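Local atomic coordinates of LEOA (Escherichia coli, PDB entry 4AUR), a protein that probably binds and hydrolyses GTP as a bacterial dynamin, a GTPase whose long helical stalk extends from a compact nucleotide-binding head. Residues A[290-295]-A[415-420]; A[312-317]-A[390-395]; A[327-332]-A[513-518]; A[380-385]-A[526-531]; A[399-404]-A[439-444]. One frame throughout, in Å; residues are numbered along the deposited sequence.

How the contacts relate
All five contacts lie within the dynamin-like helical region, strung along the elongated bundle in the order 1, 5, 2, 4, 3, with the centre of contact 1 about 8 Å from the centre of the chain. Centre to centre, successive steps are about 24, 14, 13 and 13 Å, and contacts 1 and 3 stand 56 Å apart. Helix 275-343 supplies a segment to contacts 1, 2 and 3, and helix 368-408, running back, supplies one to contacts 4, 2 and 5. Contact 2 joins these two helices directly; the other partners are 415-420, 439-444, 513-518 and 526-531, in chain order. Contacts 3 and 4 share a core through L328, F381, L518 and F528; S393 and I444 join contacts 2 and 5. Neighbouring and sequence-distant helices are thus tied into one rod.

Contact 1: A[290-295]-A[415-420]; sequences SRHLDE and FRSLGG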
# COMPACT_ATOMS: atom_id res chain seq x y z
N SER A 290 -3.10 -2.38 -5.75
CA SER A 290 -3.34 -1.68 -4.46
C SER A 290 -2.14 -1.73 -3.52
O SER A 290 -1.96 -0.85 -2.73
CB SER A 290 -4.63 -2.14 -3.72
OG SER A 290 -4.89 -3.52 -3.83
N ARG A 291 -1.31 -2.74 -3.65
CA ARG A 291 -0.11 -2.90 -2.85
C ARG A 291 0.90 -1.83 -3.20
O ARG A 291 1.71 -1.47 -2.34
CB ARG A 291 0.46 -4.28 -3.15
CG ARG A 291 1.74 -4.70 -2.46
CD ARG A 291 2.05 -6.21 -2.68
NE ARG A 291 2.93 -6.48 -3.82
CZ ARG A 291 4.20 -6.07 -3.94
NH1 ARG A 291 4.77 -5.33 -2.97
NH2 ARG A 291 4.92 -6.38 -5.02
N HIS A 292 0.86 -1.31 -4.43
CA HIS A 292 1.76 -0.25 -4.87
C HIS A 292 1.11 1.13 -4.88
O HIS A 292 1.81 2.12 -4.96
CB HIS A 292 2.22 -0.50 -6.28
CG HIS A 292 3.19 -1.63 -6.40
ND1 HIS A 292 4.40 -1.62 -5.76
CD2 HIS A 292 3.14 -2.77 -7.11
CE1 HIS A 292 5.05 -2.73 -6.05
NE2 HIS A 292 4.31 -3.44 -6.87
N LEU A 293 -0.23 1.19 -4.84
CA LEU A 293 -0.92 2.43 -4.50
C LEU A 293 -0.66 2.74 -3.01
O LEU A 293 -0.64 3.90 -2.60
CB LEU A 293 -2.42 2.34 -4.78
CG LEU A 293 -3.24 3.61 -4.52
CD1 LEU A 293 -2.59 4.83 -5.17
CD2 LEU A 293 -4.71 3.54 -4.95
N ASP A 294 -0.46 1.72 -2.18
CA ASP A 294 -0.24 1.99 -0.77
C ASP A 294 1.10 2.65 -0.61
O ASP A 294 1.25 3.60 0.17
CB ASP A 294 -0.31 0.74 0.07
CG ASP A 294 -0.43 1.05 1.53
OD1 ASP A 294 -1.28 1.88 1.92
OD2 ASP A 294 0.33 0.47 2.30
N GLU A 295 2.07 2.17 -1.38
CA GLU A 295 3.37 2.78 -1.43
C GLU A 295 3.20 4.20 -1.89
O GLU A 295 3.60 5.11 -1.21
CB GLU A 295 4.29 2.02 -2.36
CG GLU A 295 4.86 0.74 -1.77
CD GLU A 295 5.42 -0.17 -2.85
OE1 GLU A 295 5.35 0.24 -4.03
OE2 GLU A 295 5.92 -1.29 -2.55
N PHE A 415 5.70 1.45 -9.70
CA PHE A 415 4.43 2.02 -10.16
C PHE A 415 3.98 1.60 -11.55
O PHE A 415 3.07 2.20 -12.10
CB PHE A 415 4.50 3.54 -10.17
CG PHE A 415 4.91 4.15 -8.87
CD1 PHE A 415 4.61 3.54 -7.65
CD2 PHE A 415 5.59 5.36 -8.87
CE1 PHE A 415 5.00 4.13 -6.46
CE2 PHE A 415 5.96 5.95 -7.68
CZ PHE A 415 5.66 5.34 -6.48
N ARG A 416 4.61 0.62 -12.17
CA ARG A 416 4.14 0.23 -13.49
C ARG A 416 2.78 -0.46 -13.44
O ARG A 416 2.03 -0.37 -14.41
CB ARG A 416 5.16 -0.63 -14.22
CG ARG A 416 6.43 0.15 -14.58
CD ARG A 416 7.41 -0.71 -15.34
NE ARG A 416 7.97 0.09 -16.40
CZ ARG A 416 7.51 0.16 -17.65
NH1 ARG A 416 6.49 -0.58 -18.11
NH2 ARG A 416 8.11 0.99 -18.48
N SER A 417 2.45 -1.09 -12.32
CA SER A 417 1.14 -1.73 -12.16
C SER A 417 0.03 -0.74 -12.06
O SER A 417 -1.11 -1.14 -12.16
CB SER A 417 1.09 -2.59 -10.92
OG SER A 417 1.88 -1.99 -9.95
N LEU A 418 0.35 0.52 -11.84
CA LEU A 418 -0.64 1.57 -11.71
C LEU A 418 -1.08 2.11 -13.05
O LEU A 418 -1.82 3.05 -13.11
CB LEU A 418 -0.11 2.69 -10.83
CG LEU A 418 -0.40 2.67 -9.33
CD1 LEU A 418 -0.96 1.36 -8.81
CD2 LEU A 418 0.81 3.03 -8.51
N GLY A 419 -0.58 1.55 -14.14
CA GLY A 419 -1.07 1.91 -15.46
C GLY A 419 -0.46 3.06 -16.25
O GLY A 419 0.75 3.22 -16.30
N GLY A 420 -1.32 3.84 -16.90
CA GLY A 420 -0.91 4.67 -18.04
C GLY A 420 0.11 5.77 -17.78
O GLY A 420 1.05 6.00 -18.57
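H292, on a continuous helical turn of 290-295, faces F415 at the start of 415-420, their CA atoms 6.3 Å apart, and one residue on L293 lies opposite L418. The second segment includes a short 3-10 turn, with the backbone bond from L418 N to F415 O, and G419 has a positive phi of 90°. H292 projects toward it with CG beside its own backbone N (chi1 -72°). There the imidazole CD2 meets S417 OG at 3.2 Å, a contact oblique to the ring. The other side of the imidazole is fixed from within the helix: ND1 donates to E295 OE1 at 2.7 Å in an almost straight bond, the oxygen lying in the ring plane while the nitrogen stands above the carboxylate plane. This bond fixes the ring rotation. L418 fits beside the helix backbone, CD2 at 3.8 Å from H292 O and CD1 at 4.0 Å from L293 N, and the F415 ring brings CE1 to 4.1 Å from H292 O. L556 of helix 547-567 touches both L293 and L418, while P430 and L433 pack on F415. R285 binds S417 O, and G420 makes backbone bonds with M31. The arrangement is a buried loop-to-helix contact, in which the connection between helices 368-408 and 430-447 is pinned against the long helix 275-343 of the dynamin-like helical bundle.

Contact 2: A[312-317]-A[390-395]; sequences NDIKQS and QRLSDD
L392 pushes its branched end between D313, I314 and S317, and this is the close-packed half of the contact. Its CD1 lies 3.5 Å from D313 CB, and both methyls stand 4.0 Å from I314 CG1. Behind them L392 CB meets S317 OG at 3.6 Å. That hydroxyl is turned back on its own helix: with OG beside the backbone N (chi1 -72°), it donates to D313 O at 2.7 Å from above the carbonyl plane, and S317 N reaches the same oxygen from the opposite face. The two segments run almost exactly antiparallel, at 172° with axes 10.1 Å apart, as neighbouring helices of the dynamin-like bundle. I532 and E536 of helix 530-544 touch I314, and M535 touches L392, closing the buried side. The other side is looser and partly open to solvent. Here the side chains of D313 and D395 cross at about a right angle, their carboxylate planes 56° apart, with the two OD2 atoms 2.8 Å from each other. R309 forms a salt bridge with D395 OD2 and would offset part of the negative charge gathered there. Further along this rim R391 has a long, weak ion pair with E320.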
# COMPACT_ATOMS: atom_id res chain seq x y z
N ASN A 312 5.90 25.79 8.38
CA ASN A 312 5.96 26.00 9.82
C ASN A 312 7.34 26.32 10.35
O ASN A 312 7.48 27.21 11.15
CB ASN A 312 5.46 24.77 10.55
CG ASN A 312 3.97 24.63 10.45
OD1 ASN A 312 3.27 25.60 10.09
ND2 ASN A 312 3.45 23.43 10.76
N ASP A 313 8.33 25.54 9.93
CA ASP A 313 9.74 25.75 10.25
C ASP A 313 10.19 27.13 9.93
O ASP A 313 10.90 27.77 10.69
CB ASP A 313 10.61 24.81 9.44
CG ASP A 313 10.51 23.40 9.90
OD1 ASP A 313 9.87 23.19 10.96
OD2 ASP A 313 11.07 22.52 9.21
N ILE A 314 9.79 27.59 8.76
CA ILE A 314 10.12 28.91 8.32
C ILE A 314 9.46 29.96 9.20
O ILE A 314 10.06 30.93 9.51
CB ILE A 314 9.72 29.06 6.85
CG1 ILE A 314 10.70 28.24 6.02
CG2 ILE A 314 9.74 30.52 6.39
CD1 ILE A 314 10.27 28.10 4.59
N LYS A 315 8.24 29.72 9.61
CA LYS A 315 7.51 30.62 10.48
C LYS A 315 8.22 30.75 11.80
O LYS A 315 8.44 31.86 12.30
CB LYS A 315 6.11 30.08 10.70
CG LYS A 315 5.12 31.13 11.16
CD LYS A 315 3.93 30.48 11.85
CE LYS A 315 2.90 31.51 12.30
NZ LYS A 315 1.68 30.87 12.88
N GLN A 316 8.58 29.60 12.37
CA GLN A 316 9.18 29.57 13.69
C GLN A 316 10.55 30.19 13.63
O GLN A 316 10.91 30.99 14.47
CB GLN A 316 9.28 28.14 14.20
CG GLN A 316 7.92 27.47 14.39
CD GLN A 316 7.08 28.14 15.45
OE1 GLN A 316 7.58 28.50 16.52
NE2 GLN A 316 5.78 28.33 15.16
N SER A 317 11.32 29.79 12.63
CA SER A 317 12.54 30.46 12.28
C SER A 317 12.37 31.97 12.28
O SER A 317 13.05 32.68 13.03
CB SER A 317 12.98 29.99 10.91
OG SER A 317 13.44 28.66 11.00
N GLN A 390 20.47 27.62 9.87
CA GLN A 390 21.12 26.35 9.70
C GLN A 390 20.29 25.20 10.22
O GLN A 390 20.31 24.13 9.64
CB GLN A 390 22.49 26.33 10.35
CG GLN A 390 23.42 25.30 9.71
CD GLN A 390 24.18 25.85 8.50
OE1 GLN A 390 24.24 27.06 8.26
NE2 GLN A 390 24.78 24.95 7.75
N ARG A 391 19.59 25.39 11.33
CA ARG A 391 18.70 24.36 11.85
C ARG A 391 17.50 24.15 10.94
O ARG A 391 16.95 23.06 10.88
CB ARG A 391 18.23 24.68 13.26
CG ARG A 391 19.22 24.24 14.31
CD ARG A 391 18.74 24.52 15.73
NE ARG A 391 19.25 25.80 16.22
CZ ARG A 391 18.53 26.90 16.39
NH1 ARG A 391 17.21 26.93 16.13
NH2 ARG A 391 19.14 27.99 16.83
N LEU A 392 17.09 25.20 10.25
CA LEU A 392 16.00 25.09 9.33
C LEU A 392 16.43 24.29 8.10
O LEU A 392 15.71 23.41 7.66
CB LEU A 392 15.47 26.48 8.94
CG LEU A 392 14.71 26.66 7.63
CD1 LEU A 392 13.45 25.81 7.60
CD2 LEU A 392 14.38 28.13 7.46
N SER A 393 17.59 24.60 7.54
CA SER A 393 18.13 23.87 6.41
C SER A 393 18.27 22.41 6.77
O SER A 393 17.98 21.55 5.97
CB SER A 393 19.49 24.43 6.02
OG SER A 393 20.25 23.53 5.23
N ASP A 394 18.71 22.12 7.99
CA ASP A 394 18.90 20.73 8.40
C ASP A 394 17.59 19.92 8.52
O ASP A 394 17.60 18.70 8.38
CB ASP A 394 19.72 20.65 9.69
CG ASP A 394 21.20 21.03 9.48
OD1 ASP A 394 21.61 21.28 8.31
OD2 ASP A 394 21.96 21.08 10.48
N ASP A 395 16.47 20.58 8.78
CA ASP A 395 15.24 19.82 8.88
C ASP A 395 14.66 19.59 7.51
O ASP A 395 14.25 18.50 7.17
CB ASP A 395 14.19 20.50 9.73
CG ASP A 395 13.06 19.56 10.05
OD1 ASP A 395 13.37 18.40 10.38
OD2 ASP A 395 11.88 19.96 9.95

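Contact 3: A[327-332]-A[513-518]; sequences ELFEEL and DIYDVL
The Y515 ring has the edge of F329 over one face and the aliphatic start of L332 at its rim. F329 CE1 stands 4.0 Å above the tyrosine plane, displaced from the centre, in an edge-to-face pair with centroids 5.3 Å apart and planes at 62°. F329 reaches this spot with CG anti to the backbone N (chi1 172°), and its exposed ring forms the outer border of the contact. L332 CB lies near the tyrosine plane, 3.8 Å from CE1. The phenol oxygen comes near L332 O, but its hydrogen bond goes to E336, one turn further along the same helix. The helices belong to the antiparallel dynamin-like bundle, meeting at 157° with axes 10.9 Å apart. On the inner side of the aromatic pair lies an aliphatic layer. L332 and I514 reach toward each other tip to tip, with CD1 to CD1 3.7 Å. L328 and L518 instead cross at about a right angle, L328 CD2 standing 3.7 Å from L518 CD1. The same L518 CD1 also comes within 4.1 Å of F329 CB, bridging the leucine layer and the base of the aromatic residue. Deeper in, F381 of helix 368-408 rests on both L328 and L518, V378 touches I514 and S377 touches L332; M524 of helix 521-528 adds to the surroundings of L518.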
# COMPACT_ATOMS: atom_id res chain seq x y z
N GLU A 327 16.13 41.54 21.13
CA GLU A 327 17.15 41.43 22.16
C GLU A 327 18.41 42.22 21.76
O GLU A 327 19.01 42.90 22.59
CB GLU A 327 17.49 39.97 22.45
CG GLU A 327 16.39 39.21 23.19
CD GLU A 327 16.52 37.69 23.06
OE1 GLU A 327 17.63 37.20 22.71
OE2 GLU A 327 15.51 36.99 23.28
N LEU A 328 18.79 42.13 20.49
CA LEU A 328 19.97 42.83 20.02
C LEU A 328 19.77 44.31 20.15
O LEU A 328 20.63 45.03 20.62
CB LEU A 328 20.26 42.55 18.57
CG LEU A 328 21.42 43.42 18.05
CD1 LEU A 328 22.68 43.06 18.80
CD2 LEU A 328 21.64 43.29 16.55
N PHE A 329 18.62 44.77 19.70
CA PHE A 329 18.24 46.15 19.85
C PHE A 329 18.21 46.59 21.31
O PHE A 329 18.66 47.67 21.63
CB PHE A 329 16.87 46.35 19.22
CG PHE A 329 16.31 47.69 19.47
CD1 PHE A 329 16.69 48.76 18.68
CD2 PHE A 329 15.42 47.88 20.51
CE1 PHE A 329 16.16 50.01 18.91
CE2 PHE A 329 14.90 49.12 20.76
CZ PHE A 329 15.27 50.19 19.96
N GLU A 330 17.65 45.77 22.19
CA GLU A 330 17.59 46.13 23.58
C GLU A 330 19.02 46.35 24.08
O GLU A 330 19.29 47.29 24.81
CB GLU A 330 16.91 45.03 24.41
CG GLU A 330 15.38 45.04 24.33
CD GLU A 330 14.73 43.83 24.99
OE1 GLU A 330 15.14 43.43 26.09
OE2 GLU A 330 13.79 43.28 24.41
N GLU A 331 19.93 45.47 23.67
CA GLU A 331 21.29 45.50 24.20
C GLU A 331 22.04 46.73 23.70
O GLU A 331 22.75 47.35 24.45
CB GLU A 331 22.05 44.21 23.84
CG GLU A 331 23.56 44.28 23.91
CD GLU A 331 24.21 42.92 23.67
OE1 GLU A 331 23.66 41.91 24.16
OE2 GLU A 331 25.27 42.85 23.01
N LEU A 332 21.87 47.05 22.42
CA LEU A 332 22.50 48.22 21.83
C LEU A 332 21.95 49.53 22.36
O LEU A 332 22.66 50.52 22.40
CB LEU A 332 22.34 48.21 20.31
CG LEU A 332 23.03 47.12 19.50
CD1 LEU A 332 22.62 47.20 18.04
CD2 LEU A 332 24.53 47.24 19.61
N ASP A 513 22.81 53.83 12.40
CA ASP A 513 22.85 53.08 11.17
C ASP A 513 22.17 51.73 11.38
O ASP A 513 21.19 51.39 10.70
CB ASP A 513 24.30 52.91 10.72
CG ASP A 513 25.05 54.25 10.59
OD1 ASP A 513 24.42 55.33 10.77
OD2 ASP A 513 26.27 54.23 10.29
N ILE A 514 22.66 50.99 12.35
CA ILE A 514 22.17 49.66 12.62
C ILE A 514 20.75 49.62 13.17
O ILE A 514 20.08 48.62 13.03
CB ILE A 514 23.09 48.95 13.60
CG1 ILE A 514 22.71 47.50 13.72
CG2 ILE A 514 22.99 49.55 14.98
CD1 ILE A 514 23.73 46.75 14.53
N TYR A 515 20.29 50.66 13.82
CA TYR A 515 18.90 50.66 14.24
C TYR A 515 17.98 50.73 13.02
O TYR A 515 16.90 50.15 13.04
CB TYR A 515 18.58 51.82 15.17
CG TYR A 515 19.22 51.83 16.56
CD1 TYR A 515 19.67 50.66 17.19
CD2 TYR A 515 19.34 53.03 17.26
CE1 TYR A 515 20.22 50.71 18.46
CE2 TYR A 515 19.88 53.07 18.53
CZ TYR A 515 20.32 51.91 19.13
OH TYR A 515 20.85 51.99 20.40
N ASP A 516 18.41 51.43 11.97
CA ASP A 516 17.63 51.56 10.73
C ASP A 516 17.45 50.21 10.04
O ASP A 516 16.47 49.99 9.34
CB ASP A 516 18.30 52.52 9.73
CG ASP A 516 18.36 53.97 10.21
OD1 ASP A 516 17.38 54.44 10.83
OD2 ASP A 516 19.38 54.66 9.97
N VAL A 517 18.41 49.32 10.24
CA VAL A 517 18.39 47.99 9.65
C VAL A 517 17.47 47.07 10.43
O VAL A 517 16.74 46.28 9.85
CB VAL A 517 19.79 47.40 9.62
CG1 VAL A 517 19.78 46.01 9.02
CG2 VAL A 517 20.69 48.33 8.81
N LEU A 518 17.51 47.19 11.75
CA LEU A 518 16.72 46.35 12.63
C LEU A 518 15.31 46.84 12.71
O LEU A 518 14.44 46.12 13.18
CB LEU A 518 17.31 46.35 14.04
CG LEU A 518 18.70 45.77 14.27
CD1 LEU A 518 19.04 45.84 15.74
CD2 LEU A 518 18.83 44.33 13.78

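Contact 4: A[380-385]-A[526-531]; sequences RFFEQS and AFFAPQ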
# COMPACT_ATOMS: atom_id res chain seq x y z
N ARG A 380 27.47 38.65 17.27
CA ARG A 380 26.83 37.59 18.06
C ARG A 380 25.41 37.27 17.56
O ARG A 380 25.00 36.11 17.56
CB ARG A 380 26.81 37.95 19.54
CG ARG A 380 26.41 36.84 20.50
CD ARG A 380 26.90 37.18 21.91
NE ARG A 380 26.05 36.67 22.99
CZ ARG A 380 26.16 37.02 24.28
NH1 ARG A 380 27.07 37.90 24.68
NH2 ARG A 380 25.33 36.49 25.18
N PHE A 381 24.68 38.29 17.13
CA PHE A 381 23.33 38.12 16.61
C PHE A 381 23.39 37.45 15.24
O PHE A 381 22.72 36.46 14.99
CB PHE A 381 22.60 39.47 16.53
CG PHE A 381 21.31 39.43 15.74
CD1 PHE A 381 20.42 38.39 15.89
CD2 PHE A 381 21.00 40.44 14.86
CE1 PHE A 381 19.25 38.37 15.16
CE2 PHE A 381 19.83 40.42 14.13
CZ PHE A 381 18.95 39.39 14.29
N PHE A 382 24.22 37.99 14.37
CA PHE A 382 24.45 37.41 13.07
C PHE A 382 24.79 35.90 13.16
O PHE A 382 24.41 35.10 12.31
CB PHE A 382 25.51 38.23 12.31
CG PHE A 382 25.62 37.91 10.85
CD1 PHE A 382 24.51 37.55 10.09
CD2 PHE A 382 26.84 37.99 10.22
CE1 PHE A 382 24.62 37.25 8.74
CE2 PHE A 382 26.96 37.70 8.86
CZ PHE A 382 25.85 37.33 8.12
N GLU A 383 25.44 35.48 14.23
CA GLU A 383 25.79 34.08 14.38
C GLU A 383 24.61 33.27 14.92
O GLU A 383 24.24 32.25 14.36
CB GLU A 383 27.01 33.95 15.28
CG GLU A 383 28.26 34.63 14.69
CD GLU A 383 29.35 34.88 15.72
OE1 GLU A 383 29.27 34.30 16.83
OE2 GLU A 383 30.30 35.67 15.40
N GLN A 384 24.02 33.72 16.02
CA GLN A 384 22.82 33.09 16.53
C GLN A 384 21.78 32.97 15.40
O GLN A 384 21.23 31.91 15.17
CB GLN A 384 22.23 33.88 17.71
CG GLN A 384 23.05 33.84 19.00
CD GLN A 384 22.38 34.58 20.19
OE1 GLN A 384 21.92 35.73 20.10
NE2 GLN A 384 22.34 33.90 21.32
N SER A 385 21.56 34.06 14.67
CA SER A 385 20.60 34.06 13.58
C SER A 385 21.03 33.22 12.37
O SER A 385 20.20 32.60 11.72
CB SER A 385 20.24 35.49 13.14
OG SER A 385 21.16 35.96 12.17
N ALA A 526 17.19 40.60 5.23
CA ALA A 526 18.08 40.59 4.06
C ALA A 526 19.56 40.64 4.40
O ALA A 526 20.39 40.27 3.59
CB ALA A 526 17.75 41.74 3.11
N PHE A 527 19.88 41.11 5.60
CA PHE A 527 21.24 41.32 6.04
C PHE A 527 21.75 40.19 6.93
O PHE A 527 22.90 39.75 6.79
CB PHE A 527 21.31 42.65 6.80
CG PHE A 527 22.69 43.22 6.90
CD1 PHE A 527 23.19 44.02 5.88
CD2 PHE A 527 23.49 42.96 8.02
CE1 PHE A 527 24.48 44.54 5.96
CE2 PHE A 527 24.77 43.49 8.11
CZ PHE A 527 25.27 44.28 7.08
N PHE A 528 20.90 39.72 7.85
CA PHE A 528 21.30 38.71 8.82
C PHE A 528 20.81 37.30 8.54
O PHE A 528 21.24 36.36 9.22
CB PHE A 528 20.79 39.11 10.20
CG PHE A 528 21.27 40.47 10.65
CD1 PHE A 528 22.48 40.59 11.32
CD2 PHE A 528 20.52 41.60 10.42
CE1 PHE A 528 22.94 41.82 11.73
CE2 PHE A 528 20.97 42.84 10.83
CZ PHE A 528 22.19 42.95 11.49
N ALA A 529 19.92 37.12 7.57
CA ALA A 529 19.28 35.81 7.35
C ALA A 529 18.55 35.68 6.00
O ALA A 529 17.41 35.26 5.96
CB ALA A 529 18.31 35.56 8.48
N PRO A 530 19.22 36.04 4.89
CA PRO A 530 18.61 35.95 3.58
C PRO A 530 18.24 34.55 3.12
O PRO A 530 17.27 34.39 2.34
CB PRO A 530 19.68 36.54 2.65
CG PRO A 530 20.95 36.49 3.42
CD PRO A 530 20.53 36.71 4.83
N GLN A 531 18.98 33.53 3.58
CA GLN A 531 18.66 32.17 3.15
C GLN A 531 17.29 31.65 3.58
O GLN A 531 16.78 30.71 2.99
CB GLN A 531 19.75 31.17 3.54
CG GLN A 531 20.11 31.15 5.00
CD GLN A 531 21.35 31.96 5.28
OE1 GLN A 531 22.38 31.79 4.59
NE2 GLN A 531 21.27 32.84 6.28
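S385 OG donates a hydrogen bond of 3.0 Å to F528 O just where helix 521-528 ends: A529 leaves helical geometry, and P530, which has no N-H to give, follows. The hydroxyl comes from above the carbonyl plane, with a C=O...donor angle of 130°. The same oxygen lies at the edge of the F382 ring, in its plane, 3.5 Å from CE1. The F528 ring is held on both faces. F527 CD2 from its own segment stands 3.6 Å above the centre of one, and F381 CE2 stands 3.7 Å above the centre of the other. F381 and F528 nonetheless meet obliquely, with centroids 4.8 Å apart and planes at 37°. F382 CB sits at the edge of the F528 ring, and F381, F382 and F528 form an aromatic cluster. F381 points into the bundle with CG anti to the backbone N (chi1 168°). There it meets L324 and A325 of helix 275-343, and V517 of helix 489-518 packs on F528. V451 and K453 of a loop touch F382, with K453 also forming a cation-pi contact with F527. F528 thus packs between helices 368-408 and 489-518, with F381 carrying the cluster on to helix 275-343.

Contact 5: A[399-404]-A[439-444]; sequences QLSSSE and AARDTI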
# COMPACT_ATOMS: atom_id res chain seq x y z
N GLN A 399 14.27 15.72 5.92
CA GLN A 399 13.01 15.18 5.44
C GLN A 399 13.02 14.85 3.94
O GLN A 399 12.48 13.83 3.51
CB GLN A 399 11.90 16.18 5.71
CG GLN A 399 11.62 16.41 7.17
CD GLN A 399 11.62 15.13 7.97
OE1 GLN A 399 10.94 14.17 7.63
NE2 GLN A 399 12.36 15.13 9.05
N LEU A 400 13.63 15.72 3.15
CA LEU A 400 13.85 15.46 1.73
C LEU A 400 14.62 14.17 1.55
O LEU A 400 14.36 13.40 0.62
CB LEU A 400 14.67 16.58 1.12
CG LEU A 400 13.95 17.89 0.99
CD1 LEU A 400 14.84 18.87 0.25
CD2 LEU A 400 12.63 17.69 0.27
N SER A 401 15.58 13.94 2.42
CA SER A 401 16.41 12.78 2.31
C SER A 401 15.66 11.53 2.70
O SER A 401 16.01 10.46 2.24
CB SER A 401 17.67 12.94 3.14
OG SER A 401 18.47 13.94 2.54
N SER A 402 14.65 11.64 3.54
CA SER A 402 13.90 10.44 3.93
C SER A 402 12.83 10.10 2.89
O SER A 402 12.36 8.98 2.85
CB SER A 402 13.28 10.60 5.31
OG SER A 402 12.39 11.68 5.30
N SER A 403 12.42 11.07 2.09
CA SER A 403 11.59 10.79 0.94
C SER A 403 12.44 10.09 -0.12
O SER A 403 12.04 9.07 -0.65
CB SER A 403 10.98 12.07 0.38
OG SER A 403 10.17 12.71 1.34
N GLU A 404 13.62 10.63 -0.41
CA GLU A 404 14.52 10.00 -1.37
C GLU A 404 14.68 8.53 -1.02
O GLU A 404 14.63 7.64 -1.87
CB GLU A 404 15.89 10.67 -1.33
CG GLU A 404 16.95 9.92 -2.15
CD GLU A 404 18.40 10.18 -1.72
OE1 GLU A 404 18.67 10.71 -0.60
OE2 GLU A 404 19.29 9.82 -2.54
N ALA A 439 17.19 17.68 -6.48
CA ALA A 439 17.58 18.98 -6.96
C ALA A 439 17.09 20.06 -5.99
O ALA A 439 17.66 21.13 -5.92
CB ALA A 439 17.01 19.22 -8.34
N ALA A 440 16.03 19.79 -5.24
CA ALA A 440 15.60 20.75 -4.25
C ALA A 440 16.51 20.70 -3.03
O ALA A 440 16.80 21.73 -2.44
CB ALA A 440 14.17 20.50 -3.84
N ARG A 441 16.95 19.51 -2.66
CA ARG A 441 17.90 19.35 -1.59
C ARG A 441 19.26 19.91 -1.98
O ARG A 441 20.01 20.35 -1.14
CB ARG A 441 18.04 17.88 -1.21
CG ARG A 441 18.73 17.67 0.12
CD ARG A 441 19.06 16.22 0.38
NE ARG A 441 20.11 15.75 -0.54
CZ ARG A 441 20.61 14.52 -0.55
NH1 ARG A 441 20.18 13.63 0.33
NH2 ARG A 441 21.54 14.18 -1.44
N ASP A 442 19.60 19.87 -3.26
CA ASP A 442 20.86 20.42 -3.72
C ASP A 442 20.86 21.93 -3.68
O ASP A 442 21.81 22.52 -3.19
CB ASP A 442 21.21 19.94 -5.13
CG ASP A 442 21.97 18.64 -5.12
OD1 ASP A 442 22.16 18.06 -4.02
OD2 ASP A 442 22.37 18.19 -6.23
N THR A 443 19.79 22.55 -4.19
CA THR A 443 19.66 23.98 -4.15
C THR A 443 19.73 24.47 -2.72
O THR A 443 20.23 25.55 -2.47
CB THR A 443 18.35 24.42 -4.80
OG1 THR A 443 18.29 23.85 -6.10
CG2 THR A 443 18.29 25.94 -4.94
N ILE A 444 19.27 23.67 -1.77
CA ILE A 444 19.30 24.07 -0.35
C ILE A 444 20.65 23.90 0.31
O ILE A 444 21.01 24.67 1.20
CB ILE A 444 18.21 23.32 0.43
CG1 ILE A 444 16.86 23.92 0.02
CG2 ILE A 444 18.45 23.39 1.94
CD1 ILE A 444 15.67 23.35 0.73
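S401 OG is gripped by R441 NH1 across the contact and by T397 O one turn back on its own helix. The arginine bond measures 2.8 Å and is fairly straight, at 162°, with the hydroxyl oxygen in the guanidinium plane. R441 leaves its helix with CG anti to the backbone N; a bend at chi3 (68°) then turns NE aside from the extended line, while CD comes to 3.2 Å from S401 OG. The same NH1 makes a salt bridge with E404 OE1 at 3.4 Å, the carboxylate and guanidinium planes standing nearly perpendicular. One nitrogen therefore links two residues on successive turns of 399-404, and the carboxylate would favour the arginine charge. The two helices, 368-408 and 430-447, follow each other in the chain and pack antiparallel at 154° with axes 10.1 Å apart, as a hairpin of the dynamin-like helical bundle. Below the polar layer L400 CD1 presses on the base of R441, 3.6 Å from CA and 3.7 Å from CB, and more distantly on A440 CB. L542 of helix 530-544 touches both L400 and A440, closing this buried side, and V538 touches I444. On its far flank 399-404 meets helix 275-343, where Q399 O accepts from S402 OG at 2.8 Å and from K302 NZ, while K302 also bonds to that serine hydroxyl.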